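Side-chain contacts in alanine racemase, biosynthetic (PDB 6A2F), which is a PLP-dependent fold-type III enzyme of two subunits, each pairing a TIM-barrel domain with a beta-rich C-terminal domain: residues Arg2-Thr7 against Tyr273-Pro278; Ala238-Leu243 against Leu305-Ser310; Gly284-Val289 against Val330-Arg335; Glu322-Gly327 against Glu343-Val348. All blocks are in the same frame, centred on the assembly; numbering follows the deposited sequence.

Contact 1: residues Arg2-Thr7 against Tyr273-Pro278. With DLY (D-lysine), chain D.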
loop_
_atom_site.group_PDB
_atom_site.type_symbol
_atom_site.label_atom_id
_atom_site.label_comp_id
_atom_site.label_asym_id
_atom_site.label_seq_id
_atom_site.Cartn_x
_atom_site.Cartn_y
_atom_site.Cartn_z
ATOM N N ARG A 2 -7.568 -3.002 -17.507
ATOM C CA ARG A 2 -6.330 -3.585 -17.008
ATOM C C ARG A 2 -6.649 -4.943 -16.348
ATOM O O ARG A 2 -7.536 -5.024 -15.496
ATOM C CB ARG A 2 -5.656 -2.623 -16.019
ATOM C CG ARG A 2 -4.226 -2.986 -15.652
ATOM C CD ARG A 2 -3.539 -1.860 -14.891
ATOM N NE ARG A 2 -2.246 -2.275 -14.339
ATOM C CZ ARG A 2 -2.010 -2.502 -13.049
ATOM N NH1 ARG A 2 -2.975 -2.357 -12.150
ATOM N NH2 ARG A 2 -0.802 -2.877 -12.653
ATOM N N PRO A 3 -5.939 -6.013 -16.753
ATOM C CA PRO A 3 -6.249 -7.335 -16.216
ATOM C C PRO A 3 -5.700 -7.525 -14.804
ATOM O O PRO A 3 -4.692 -8.210 -14.607
ATOM C CB PRO A 3 -5.578 -8.299 -17.209
ATOM C CG PRO A 3 -4.730 -7.460 -18.117
ATOM C CD PRO A 3 -4.763 -6.041 -17.635
ATOM N N LEU A 4 -6.360 -6.891 -13.838
ATOM C CA LEU A 4 -6.054 -7.067 -12.423
ATOM C C LEU A 4 -7.309 -6.884 -11.587
ATOM O O LEU A 4 -7.923 -5.807 -11.582
ATOM C CB LEU A 4 -4.960 -6.106 -11.956
ATOM C CG LEU A 4 -4.552 -6.259 -10.489
ATOM C CD1 LEU A 4 -3.800 -7.561 -10.250
ATOM C CD2 LEU A 4 -3.703 -5.078 -10.067
ATOM N N VAL A 5 -7.684 -7.949 -10.885
ATOM C CA VAL A 5 -8.914 -7.974 -10.101
ATOM C C VAL A 5 -8.692 -8.690 -8.768
ATOM O O VAL A 5 -8.085 -9.765 -8.718
ATOM C CB VAL A 5 -10.083 -8.636 -10.881
ATOM C CG1 VAL A 5 -11.313 -8.779 -10.003
ATOM C CG2 VAL A 5 -10.439 -7.836 -12.126
ATOM N N ALA A 6 -9.172 -8.073 -7.691
ATOM C CA ALA A 6 -9.214 -8.714 -6.385
ATOM C C ALA A 6 -10.613 -9.301 -6.161
ATOM O O ALA A 6 -11.577 -8.572 -5.916
ATOM C CB ALA A 6 -8.850 -7.727 -5.285
ATOM N N THR A 7 -10.717 -10.620 -6.279
ATOM C CA THR A 7 -11.977 -11.318 -6.064
ATOM C C THR A 7 -12.089 -11.685 -4.591
ATOM O O THR A 7 -11.211 -12.362 -4.037
ATOM C CB THR A 7 -12.084 -12.568 -6.967
ATOM O OG1 THR A 7 -12.012 -12.160 -8.337
ATOM C CG2 THR A 7 -13.399 -13.313 -6.740
ATOM N N TYR A 273 3.876 -2.705 -7.452
ATOM C CA TYR A 273 3.826 -2.232 -6.063
ATOM C C TYR A 273 2.766 -1.162 -5.774
ATOM O O TYR A 273 2.337 -1.016 -4.631
ATOM C CB TYR A 273 5.210 -1.840 -5.508
ATOM C CG TYR A 273 5.952 -0.744 -6.239
ATOM C CD1 TYR A 273 5.565 0.593 -6.127
ATOM C CD2 TYR A 273 7.076 -1.039 -7.013
ATOM C CE1 TYR A 273 6.257 1.595 -6.791
ATOM C CE2 TYR A 273 7.780 -0.040 -7.672
ATOM C CZ TYR A 273 7.365 1.271 -7.560
ATOM O OH TYR A 273 8.061 2.258 -8.220
ATOM N N ALA A 274 2.333 -0.440 -6.806
ATOM C CA ALA A 274 1.235 0.518 -6.659
ATOM C C ALA A 274 -0.133 -0.163 -6.559
ATOM O O ALA A 274 -1.118 0.469 -6.190
ATOM C CB ALA A 274 1.246 1.526 -7.795
ATOM N N ASP A 275 -0.190 -1.447 -6.898
ATOM C CA ASP A 275 -1.400 -2.239 -6.700
ATOM C C ASP A 275 -1.451 -2.809 -5.280
ATOM O O ASP A 275 -2.485 -3.305 -4.840
ATOM C CB ASP A 275 -1.481 -3.360 -7.733
ATOM C CG ASP A 275 -1.422 -2.843 -9.162
ATOM O OD1 ASP A 275 -2.294 -2.022 -9.546
ATOM O OD2 ASP A 275 -0.508 -3.268 -9.908
ATOM N N GLY A 276 -0.331 -2.721 -4.567
ATOM C CA GLY A 276 -0.234 -3.241 -3.210
ATOM C C GLY A 276 0.840 -4.302 -3.043
ATOM O O GLY A 276 1.199 -4.653 -1.914
ATOM N N TYR A 277 1.348 -4.814 -4.165
ATOM C CA TYR A 277 2.380 -5.839 -4.138
ATOM C C TYR A 277 3.661 -5.289 -3.500
ATOM O O TYR A 277 3.995 -4.116 -3.694
ATOM C CB TYR A 277 2.653 -6.378 -5.550
ATOM C CG TYR A 277 3.154 -7.806 -5.539
ATOM C CD1 TYR A 277 2.260 -8.876 -5.539
ATOM C CD2 TYR A 277 4.518 -8.088 -5.496
ATOM C CE1 TYR A 277 2.711 -10.185 -5.506
ATOM C CE2 TYR A 277 4.977 -9.393 -5.463
ATOM C CZ TYR A 277 4.066 -10.437 -5.468
ATOM O OH TYR A 277 4.516 -11.733 -5.434
ATOM N N PRO A 278 4.363 -6.117 -2.702
ATOM C CA PRO A 278 5.629 -5.646 -2.114
ATOM C C PRO A 278 6.675 -5.359 -3.184
ATOM O O PRO A 278 6.969 -6.234 -4.001
ATOM C CB PRO A 278 6.072 -6.823 -1.241
ATOM C CG PRO A 278 4.799 -7.525 -0.896
ATOM C CD PRO A 278 3.936 -7.406 -2.124
HETATM N N DLY D . 8.370 -0.056 -15.660
HETATM C CA DLY D . 7.620 0.944 -14.837
HETATM C C DLY D . 6.204 0.490 -14.578
HETATM O O DLY D . 5.245 1.118 -15.026
HETATM C CB DLY D . 8.353 1.144 -13.514
HETATM C CG DLY D . 8.297 2.578 -12.994
HETATM C CD DLY D . 8.332 2.604 -11.471
HETATM C CE DLY D . 9.753 2.514 -10.927
HETATM N NZ DLY D . 9.815 1.410 -9.993
HETATM O OXT DLY D . 5.944 -0.515 -13.914
#
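Arg2 and Asp275 meet where the backbones stay well apart, Leu4 CA and Asp275 CA being 8.8 Å from each other, and the extended Arg2 side chain bridges the gap. Its CG is anti to the backbone N (chi1 -168°), and its guanidinium takes the carboxylate end-on as a two-pronged salt bridge. Arg2 NH2 donates almost straight to the syn lone pair of Asp275 OD2 at 2.8 Å, in the guanidinium plane. Arg2 NH1 reaches Asp275 OD1 at 2.7 Å from the syn side but 31° out of the carboxylate plane, the two flat groups being turned 24° against each other. This buried pair ties the N-terminal residues leading into strand 4-8, in the beta-rich C-terminal domain of the alanine racemase fold, to the loop that carries Tyr273 of the ligand pocket. Leu4 lays CD2 over one face of the carboxylate, 3.3 Å from Asp275 CG. Arg351 NE gives OD1 a second charged partner, and Gly272 N a second donor to OD2, which should favour the ionised carboxylate. Two residues before Asp275, Tyr273 OH receives a hydrogen bond from D-lysine NZ at 2.6 Å, the amine lying at the ring edge, in its plane.

Contact 2: residues Ala238-Leu243 against Leu305-Ser310; sequences AQLISL and LAVDLS
Leu240 and Leu309 both hold CG anti to their carbonyl carbon (chi1 -68° and -72°), and with the chain continued anti in each they point at one another and meet tip to tip, Leu240 CD1 lying 3.7 Å from Leu309 CD1. The contact is apolar packing inside the curled mixed sheet of the C-terminal domain. Strand 264-269 pairs with both 234-246 and 305-308; the two strands are not paired with each other and meet through side chains on the inner side of the curled sheet, and their nearest CA atoms, Leu243 and Leu309, are still 8.6 Å apart. Leu243 joins from the same strand as Leu240, although with CG swung anti to its backbone N (chi1 -167°). Leu243 CD1 lies against Leu309 CD1 at 3.6 Å, the two side chains passing at a slant. That one methyl of Leu309 is thus shared by two leucines three residues apart, with a classic beta bulge between them, where Ile241 and Ser242 both face Thr268. Val307 supplies a lighter touch, its CG2 4.1 Å from Leu240 CD2. Val289 of strand 286-289 packs on both Leu240 and Leu309 and extends the apolar cluster, while Ser242 OG is hydrogen-bonded to the backbone O of Arg130 of the second subunit. Leu309 is itself the middle residue of an Asx turn at the end of strand 305-308: Asp308 OD1 accepts from Ser310 N at 3.1 Å and, by its syn lone pair, from Ser310 OG at 2.8 Å.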
loop_
_atom_site.group_PDB
_atom_site.type_symbol
_atom_site.label_atom_id
_atom_site.label_comp_id
_atom_site.label_asym_id
_atom_site.label_seq_id
_atom_site.Cartn_x
_atom_site.Cartn_y
_atom_site.Cartn_z
ATOM N N ALA A 238 -4.117 -11.633 -11.904
ATOM C CA ALA A 238 -3.663 -10.809 -13.015
ATOM C C ALA A 238 -3.456 -11.660 -14.270
ATOM O O ALA A 238 -3.973 -12.776 -14.363
ATOM C CB ALA A 238 -2.388 -10.064 -12.643
ATOM N N GLN A 239 -2.704 -11.123 -15.229
ATOM C CA GLN A 239 -2.440 -11.817 -16.484
ATOM C C GLN A 239 -1.030 -11.591 -16.992
ATOM O O GLN A 239 -0.399 -10.578 -16.682
ATOM C CB GLN A 239 -3.423 -11.364 -17.565
ATOM C CG GLN A 239 -4.633 -12.266 -17.744
ATOM C CD GLN A 239 -5.674 -11.655 -18.659
ATOM O OE1 GLN A 239 -5.347 -11.120 -19.724
ATOM N NE2 GLN A 239 -6.940 -11.726 -18.246
ATOM N N LEU A 240 -0.547 -12.547 -17.782
ATOM C CA LEU A 240 0.658 -12.355 -18.574
ATOM C C LEU A 240 0.331 -11.398 -19.709
ATOM O O LEU A 240 -0.586 -11.650 -20.490
ATOM C CB LEU A 240 1.159 -13.686 -19.137
ATOM C CG LEU A 240 1.711 -14.745 -18.184
ATOM C CD1 LEU A 240 2.106 -15.968 -18.995
ATOM C CD2 LEU A 240 2.894 -14.227 -17.377
ATOM N N ILE A 241 1.073 -10.294 -19.775
ATOM C CA ILE A 241 0.866 -9.251 -20.786
ATOM C C ILE A 241 2.042 -9.193 -21.764
ATOM O O ILE A 241 1.999 -8.474 -22.774
ATOM C CB ILE A 241 0.616 -7.861 -20.151
ATOM C CG1 ILE A 241 1.831 -7.403 -19.325
ATOM C CG2 ILE A 241 -0.652 -7.890 -19.308
ATOM C CD1 ILE A 241 1.765 -5.969 -18.833
ATOM N N SER A 242 3.090 -9.952 -21.447
ATOM C CA SER A 242 4.266 -10.059 -22.303
ATOM C C SER A 242 5.034 -11.344 -22.026
ATOM O O SER A 242 5.008 -11.871 -20.910
ATOM C CB SER A 242 5.185 -8.851 -22.117
ATOM O OG SER A 242 6.264 -8.899 -23.028
ATOM N N LEU A 243 5.715 -11.838 -23.056
ATOM C CA LEU A 243 6.545 -13.029 -22.947
ATOM C C LEU A 243 7.780 -12.860 -23.829
ATOM O O LEU A 243 7.668 -12.487 -25.000
ATOM C CB LEU A 243 5.734 -14.262 -23.339
ATOM C CG LEU A 243 6.231 -15.683 -23.055
ATOM C CD1 LEU A 243 7.013 -15.799 -21.754
ATOM C CD2 LEU A 243 5.030 -16.614 -23.037
ATOM N N LEU A 305 5.233 -6.780 -12.974
ATOM C CA LEU A 305 6.000 -7.816 -12.299
ATOM C C LEU A 305 6.468 -8.826 -13.341
ATOM O O LEU A 305 5.807 -9.023 -14.361
ATOM C CB LEU A 305 5.150 -8.506 -11.230
ATOM C CG LEU A 305 5.505 -9.958 -10.901
ATOM C CD1 LEU A 305 4.707 -10.448 -9.702
ATOM C CD2 LEU A 305 5.279 -10.860 -12.105
ATOM N N ALA A 306 7.604 -9.463 -13.086
ATOM C CA ALA A 306 8.151 -10.452 -14.016
ATOM C C ALA A 306 8.328 -11.823 -13.374
ATOM O O ALA A 306 8.680 -11.926 -12.207
ATOM C CB ALA A 306 9.462 -9.963 -14.612
ATOM N N VAL A 307 8.069 -12.874 -14.145
ATOM C CA VAL A 307 8.166 -14.245 -13.634
ATOM C C VAL A 307 9.000 -15.127 -14.557
ATOM O O VAL A 307 9.004 -14.934 -15.777
ATOM C CB VAL A 307 6.777 -14.894 -13.421
ATOM C CG1 VAL A 307 6.005 -14.161 -12.333
ATOM C CG2 VAL A 307 5.976 -14.929 -14.718
ATOM N N ASP A 308 9.701 -16.092 -13.965
ATOM C CA ASP A 308 10.486 -17.057 -14.729
ATOM C C ASP A 308 9.584 -18.165 -15.268
ATOM O O ASP A 308 9.073 -18.990 -14.510
ATOM C CB ASP A 308 11.614 -17.640 -13.867
ATOM C CG ASP A 308 12.611 -18.457 -14.675
ATOM O OD1 ASP A 308 12.347 -18.720 -15.867
ATOM O OD2 ASP A 308 13.663 -18.839 -14.113
ATOM N N LEU A 309 9.396 -18.179 -16.581
ATOM C CA LEU A 309 8.505 -19.146 -17.221
ATOM C C LEU A 309 9.250 -20.248 -17.983
ATOM O O LEU A 309 8.661 -20.939 -18.821
ATOM C CB LEU A 309 7.518 -18.423 -18.142
ATOM C CG LEU A 309 6.416 -17.599 -17.477
ATOM C CD1 LEU A 309 5.697 -16.766 -18.519
ATOM C CD2 LEU A 309 5.425 -18.478 -16.730
ATOM N N SER A 310 10.534 -20.416 -17.668
ATOM C CA SER A 310 11.403 -21.380 -18.358
ATOM C C SER A 310 10.944 -22.838 -18.258
ATOM O O SER A 310 11.143 -23.609 -19.193
ATOM C CB SER A 310 12.840 -21.256 -17.853
ATOM O OG SER A 310 13.353 -19.961 -18.112
#

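Contact 3: residues Gly284-Val289 against Val330-Arg335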
loop_
_atom_site.group_PDB
_atom_site.type_symbol
_atom_site.label_atom_id
_atom_site.label_comp_id
_atom_site.label_asym_id
_atom_site.label_seq_id
_atom_site.Cartn_x
_atom_site.Cartn_y
_atom_site.Cartn_z
ATOM N N GLY A 284 12.446 -15.785 -6.337
ATOM C CA GLY A 284 11.960 -17.000 -5.684
ATOM C C GLY A 284 10.623 -16.853 -4.972
ATOM O O GLY A 284 10.093 -17.833 -4.436
ATOM N N THR A 285 10.090 -15.631 -4.948
ATOM C CA THR A 285 8.739 -15.383 -4.447
ATOM C C THR A 285 7.761 -16.136 -5.353
ATOM O O THR A 285 7.810 -15.989 -6.576
ATOM C CB THR A 285 8.412 -13.877 -4.418
ATOM O OG1 THR A 285 9.326 -13.209 -3.545
ATOM C CG2 THR A 285 6.998 -13.633 -3.931
ATOM N N PRO A 286 6.889 -16.967 -4.756
ATOM C CA PRO A 286 6.020 -17.837 -5.546
ATOM C C PRO A 286 4.875 -17.106 -6.248
ATOM O O PRO A 286 4.377 -16.078 -5.755
ATOM C CB PRO A 286 5.464 -18.811 -4.503
ATOM C CG PRO A 286 5.486 -18.039 -3.229
ATOM C CD PRO A 286 6.725 -17.192 -3.308
ATOM N N VAL A 287 4.477 -17.651 -7.396
ATOM C CA VAL A 287 3.322 -17.176 -8.145
ATOM C C VAL A 287 2.680 -18.357 -8.891
ATOM O O VAL A 287 3.329 -19.387 -9.105
ATOM C CB VAL A 287 3.717 -16.029 -9.108
ATOM C CG1 VAL A 287 4.060 -16.557 -10.496
ATOM C CG2 VAL A 287 2.615 -14.990 -9.180
ATOM N N LEU A 288 1.410 -18.222 -9.260
ATOM C CA LEU A 288 0.759 -19.225 -10.103
ATOM C C LEU A 288 0.508 -18.696 -11.513
ATOM O O LEU A 288 -0.047 -17.612 -11.689
ATOM C CB LEU A 288 -0.555 -19.718 -9.488
ATOM C CG LEU A 288 -0.557 -20.486 -8.162
ATOM C CD1 LEU A 288 -1.904 -21.168 -7.970
ATOM C CD2 LEU A 288 0.567 -21.512 -8.079
ATOM N N VAL A 289 0.934 -19.467 -12.511
ATOM C CA VAL A 289 0.655 -19.160 -13.914
ATOM C C VAL A 289 -0.132 -20.329 -14.497
ATOM O O VAL A 289 0.382 -21.444 -14.599
ATOM C CB VAL A 289 1.948 -18.902 -14.727
ATOM C CG1 VAL A 289 1.618 -18.520 -16.166
ATOM C CG2 VAL A 289 2.796 -17.817 -14.070
ATOM N N VAL A 330 -1.656 -16.250 0.675
ATOM C CA VAL A 330 -1.144 -14.901 0.904
ATOM C C VAL A 330 -0.041 -14.955 1.970
ATOM O O VAL A 330 0.921 -14.178 1.936
ATOM C CB VAL A 330 -2.288 -13.906 1.260
ATOM C CG1 VAL A 330 -3.008 -14.300 2.546
ATOM C CG2 VAL A 330 -1.774 -12.475 1.342
ATOM N N ASP A 331 -0.175 -15.916 2.882
ATOM C CA ASP A 331 0.799 -16.136 3.949
ATOM C C ASP A 331 2.144 -16.619 3.423
ATOM O O ASP A 331 3.182 -16.148 3.881
ATOM C CB ASP A 331 0.235 -17.092 5.003
ATOM C CG ASP A 331 -1.024 -16.550 5.655
ATOM O OD1 ASP A 331 -1.043 -15.342 5.979
ATOM O OD2 ASP A 331 -1.998 -17.318 5.827
ATOM N N GLU A 332 2.129 -17.530 2.453
ATOM C CA GLU A 332 3.372 -17.998 1.835
ATOM C C GLU A 332 4.074 -16.860 1.092
ATOM O O GLU A 332 5.285 -16.673 1.241
ATOM C CB GLU A 332 3.131 -19.187 0.894
ATOM C CG GLU A 332 4.401 -19.963 0.550
ATOM C CD GLU A 332 4.246 -20.900 -0.638
ATOM O OE1 GLU A 332 3.161 -21.490 -0.817
ATOM O OE2 GLU A 332 5.223 -21.060 -1.400
ATOM N N VAL A 333 3.305 -16.103 0.307
ATOM C CA VAL A 333 3.853 -14.980 -0.464
ATOM C C VAL A 333 4.447 -13.926 0.470
ATOM O O VAL A 333 5.558 -13.444 0.244
ATOM C CB VAL A 333 2.805 -14.349 -1.413
ATOM C CG1 VAL A 333 3.406 -13.196 -2.205
ATOM C CG2 VAL A 333 2.255 -15.393 -2.369
ATOM N N ALA A 334 3.708 -13.596 1.527
ATOM C CA ALA A 334 4.165 -12.639 2.533
ATOM C C ALA A 334 5.445 -13.091 3.243
ATOM O O ALA A 334 6.327 -12.275 3.509
ATOM C CB ALA A 334 3.064 -12.382 3.545
ATOM N N ARG A 335 5.534 -14.387 3.547
ATOM C CA ARG A 335 6.715 -14.958 4.202
ATOM C C ARG A 335 7.951 -14.809 3.315
ATOM O O ARG A 335 9.028 -14.465 3.797
ATOM C CB ARG A 335 6.471 -16.426 4.592
ATOM C CG ARG A 335 7.526 -17.037 5.511
ATOM C CD ARG A 335 7.038 -18.325 6.162
ATOM N NE ARG A 335 6.562 -19.286 5.163
ATOM C CZ ARG A 335 7.306 -20.248 4.611
ATOM N NH1 ARG A 335 6.767 -21.058 3.701
ATOM N NH2 ARG A 335 8.581 -20.407 4.964
#
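Pro286 sits against the first turn of helix 330-336, its CA only 6.2 Å from that of Val333, and the contact divides into a buried apolar half and a more open charged one. In the buried half, Val333 spreads its two methyls over two residues. Val333 CG1, anti to the backbone N (chi1 -180°), meets Thr285 CG2 at 4.0 Å with the side chains crossing at about a right angle, while Val333 CG2 lies 4.1 Å from Pro286 O and 4.3 Å from Pro286 CG. Tyr277 touches both Thr285 and Val333, and Leu344 of helix 341-346 lies on Val333 too, closing this side. Thr285 presents its methyl to the helix and keeps OG1 for the carbonyl O of Pro282. On the other side Glu332 is partly exposed. It runs out extended, and its carboxylate crosses the proline ring at a slant, Glu332 OE2 being 3.5 Å from Pro286 CG and 3.8 Å from Pro286 CB. The polar partner of that oxygen is Arg293 of strand 292-296, whose NH2 forms a salt bridge with OE2 and whose side chain also packs on Pro286. In this way the helix is seated on the beginning of strand 286-289 in the C-terminal domain. Van der Waals packing joins the two segments directly, and the charge of Glu332 is met by the neighbouring strand, consistent with an ionised carboxylate on the partly exposed side of an apolar contact.

Contact 4: residues Glu322-Gly327 against Glu343-Val348; sequences ELWGAG and ELLSKV
Trp324 lays its indole against the end of helix 341-346, joining a corner of the C-terminal domain's beta structure to the short helix that packs on it. Leu344 lies over one face of the six-membered ring in a CH-pi contact, its CB 4.1 Å from the ring centroid and 25° off the normal. Leu344 CD2 reaches Trp324 CZ3 at 3.6 Å. Val348, past the helix end, comes to the indole edge in the ring plane, CG2 3.8 Å from Trp324 CZ2. Leu345 CD2 approaches obliquely, 3.9 Å from Trp324 NE1. The indole gets there because CG stands between the backbone N and the carbonyl carbon (chi1 58°), just after the chain turns its corner at Leu323. Farther out, Met234 and Leu236 of strand 234-246 pack on the indole together with Tyr277, and Val330 of helix 330-336 touches both Trp324 and Leu344. Just past the helix, Lys347 NZ, weakly salt-bridged to Glu343, is hydrogen-bonded to Tyr277 O of the second subunit. Beyond the tryptophan the loop returns to Glu322, whose OE1 takes Gly327 N on its syn lone pair at 2.8 Å.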
loop_
_atom_site.group_PDB
_atom_site.type_symbol
_atom_site.label_atom_id
_atom_site.label_comp_id
_atom_site.label_asym_id
_atom_site.label_seq_id
_atom_site.Cartn_x
_atom_site.Cartn_y
_atom_site.Cartn_z
ATOM N N GLU A 322 -2.222 -15.985 -10.630
ATOM C CA GLU A 322 -2.636 -15.823 -9.233
ATOM C C GLU A 322 -1.475 -15.325 -8.368
ATOM O O GLU A 322 -0.479 -16.032 -8.181
ATOM C CB GLU A 322 -3.223 -17.121 -8.662
ATOM C CG GLU A 322 -3.779 -16.956 -7.254
ATOM C CD GLU A 322 -4.522 -18.179 -6.745
ATOM O OE1 GLU A 322 -4.286 -18.576 -5.582
ATOM O OE2 GLU A 322 -5.345 -18.744 -7.496
ATOM N N LEU A 323 -1.602 -14.099 -7.860
ATOM C CA LEU A 323 -0.607 -13.541 -6.946
ATOM C C LEU A 323 -0.829 -14.102 -5.547
ATOM O O LEU A 323 0.128 -14.377 -4.824
ATOM C CB LEU A 323 -0.644 -12.005 -6.928
ATOM C CG LEU A 323 -0.133 -11.154 -8.103
ATOM C CD1 LEU A 323 1.151 -11.689 -8.730
ATOM C CD2 LEU A 323 -1.206 -10.956 -9.163
ATOM N N TRP A 324 -2.099 -14.237 -5.172
ATOM C CA TRP A 324 -2.513 -15.009 -3.995
ATOM C C TRP A 324 -4.007 -15.296 -4.018
ATOM O O TRP A 324 -4.761 -14.601 -4.696
ATOM C CB TRP A 324 -2.108 -14.336 -2.676
ATOM C CG TRP A 324 -2.630 -12.939 -2.446
ATOM C CD1 TRP A 324 -3.903 -12.574 -2.091
ATOM C CD2 TRP A 324 -1.869 -11.727 -2.505
ATOM N NE1 TRP A 324 -3.982 -11.208 -1.946
ATOM C CE2 TRP A 324 -2.749 -10.664 -2.194
ATOM C CE3 TRP A 324 -0.529 -11.437 -2.797
ATOM C CZ2 TRP A 324 -2.333 -9.329 -2.166
ATOM C CZ3 TRP A 324 -0.114 -10.103 -2.774
ATOM C CH2 TRP A 324 -1.017 -9.067 -2.457
ATOM N N GLY A 325 -4.420 -16.330 -3.286
ATOM C CA GLY A 325 -5.824 -16.737 -3.216
ATOM C C GLY A 325 -6.013 -18.154 -2.697
ATOM O O GLY A 325 -5.365 -18.566 -1.729
ATOM N N ALA A 326 -6.908 -18.896 -3.348
ATOM C CA ALA A 326 -7.210 -20.272 -2.955
ATOM C C ALA A 326 -6.127 -21.265 -3.402
ATOM O O ALA A 326 -5.980 -22.334 -2.808
ATOM C CB ALA A 326 -8.577 -20.691 -3.476
ATOM N N GLY A 327 -5.374 -20.904 -4.439
ATOM C CA GLY A 327 -4.306 -21.761 -4.953
ATOM C C GLY A 327 -2.968 -21.532 -4.270
ATOM O O GLY A 327 -2.205 -22.472 -4.058
ATOM N N GLU A 343 -0.230 -7.255 5.853
ATOM C CA GLU A 343 0.250 -6.146 5.035
ATOM C C GLU A 343 -0.186 -6.262 3.583
ATOM O O GLU A 343 -0.664 -5.287 3.001
ATOM C CB GLU A 343 1.772 -5.986 5.130
ATOM C CG GLU A 343 2.265 -4.727 4.427
ATOM C CD GLU A 343 3.751 -4.442 4.592
ATOM O OE1 GLU A 343 4.559 -5.393 4.698
ATOM O OE2 GLU A 343 4.112 -3.243 4.599
ATOM N N LEU A 344 -0.026 -7.452 3.008
ATOM C CA LEU A 344 -0.388 -7.686 1.615
ATOM C C LEU A 344 -1.877 -7.458 1.376
ATOM O O LEU A 344 -2.250 -6.791 0.411
ATOM C CB LEU A 344 0.027 -9.089 1.171
ATOM C CG LEU A 344 1.441 -9.289 0.603
ATOM C CD1 LEU A 344 2.526 -8.802 1.554
ATOM C CD2 LEU A 344 1.665 -10.758 0.257
ATOM N N LEU A 345 -2.712 -7.993 2.267
ATOM C CA LEU A 345 -4.167 -7.877 2.157
ATOM C C LEU A 345 -4.665 -6.440 2.325
ATOM O O LEU A 345 -5.428 -5.941 1.494
ATOM C CB LEU A 345 -4.876 -8.799 3.166
ATOM C CG LEU A 345 -4.792 -10.321 2.987
ATOM C CD1 LEU A 345 -5.463 -11.029 4.156
ATOM C CD2 LEU A 345 -5.418 -10.764 1.672
ATOM N N SER A 346 -4.220 -5.773 3.388
ATOM C CA SER A 346 -4.748 -4.449 3.719
ATOM C C SER A 346 -4.192 -3.317 2.854
ATOM O O SER A 346 -4.693 -2.194 2.914
ATOM C CB SER A 346 -4.561 -4.137 5.204
ATOM O OG SER A 346 -3.205 -3.898 5.494
ATOM N N LYS A 347 -3.175 -3.612 2.044
ATOM C CA LYS A 347 -2.566 -2.591 1.186
ATOM C C LYS A 347 -2.896 -2.699 -0.304
ATOM O O LYS A 347 -2.338 -1.958 -1.125
ATOM C CB LYS A 347 -1.057 -2.512 1.397
ATOM C CG LYS A 347 -0.686 -1.632 2.567
ATOM C CD LYS A 347 0.659 -0.967 2.347
ATOM C CE LYS A 347 1.738 -1.617 3.187
ATOM N NZ LYS A 347 2.899 -0.700 3.344
ATOM N N VAL A 348 -3.796 -3.613 -0.650
ATOM C CA VAL A 348 -4.337 -3.660 -2.003
ATOM C C VAL A 348 -5.063 -2.329 -2.262
ATOM O O VAL A 348 -6.051 -2.002 -1.598
ATOM C CB VAL A 348 -5.256 -4.886 -2.203
ATOM C CG1 VAL A 348 -5.869 -4.882 -3.591
ATOM C CG2 VAL A 348 -4.481 -6.175 -1.963
#

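All four contacts lie on one side of the chain's centre. Contacts 1, 2 and 3 reach the same mixed sheet, through neighbouring strands 4-8 and 234-246 and through strands 305-308 and 286-289. Contact 4 adds helix 341-346, which follows helix 330-336 of contact 3. Along the chain contact 1 closes before contacts 3 and 4 open, and contact 2 before contact 4; contact 2 crosses both 1 and 3, and 3 crosses 4. The centres of contacts 3 and 4 are about 9 Å apart, as are those of 1 and 4; those of 2 and 4 are about 18 Å apart. Tyr277 bridges contacts 1, 3 and 4. Contacts 1, 2 and 4 touch the second subunit, tying this packing to the dimer interface.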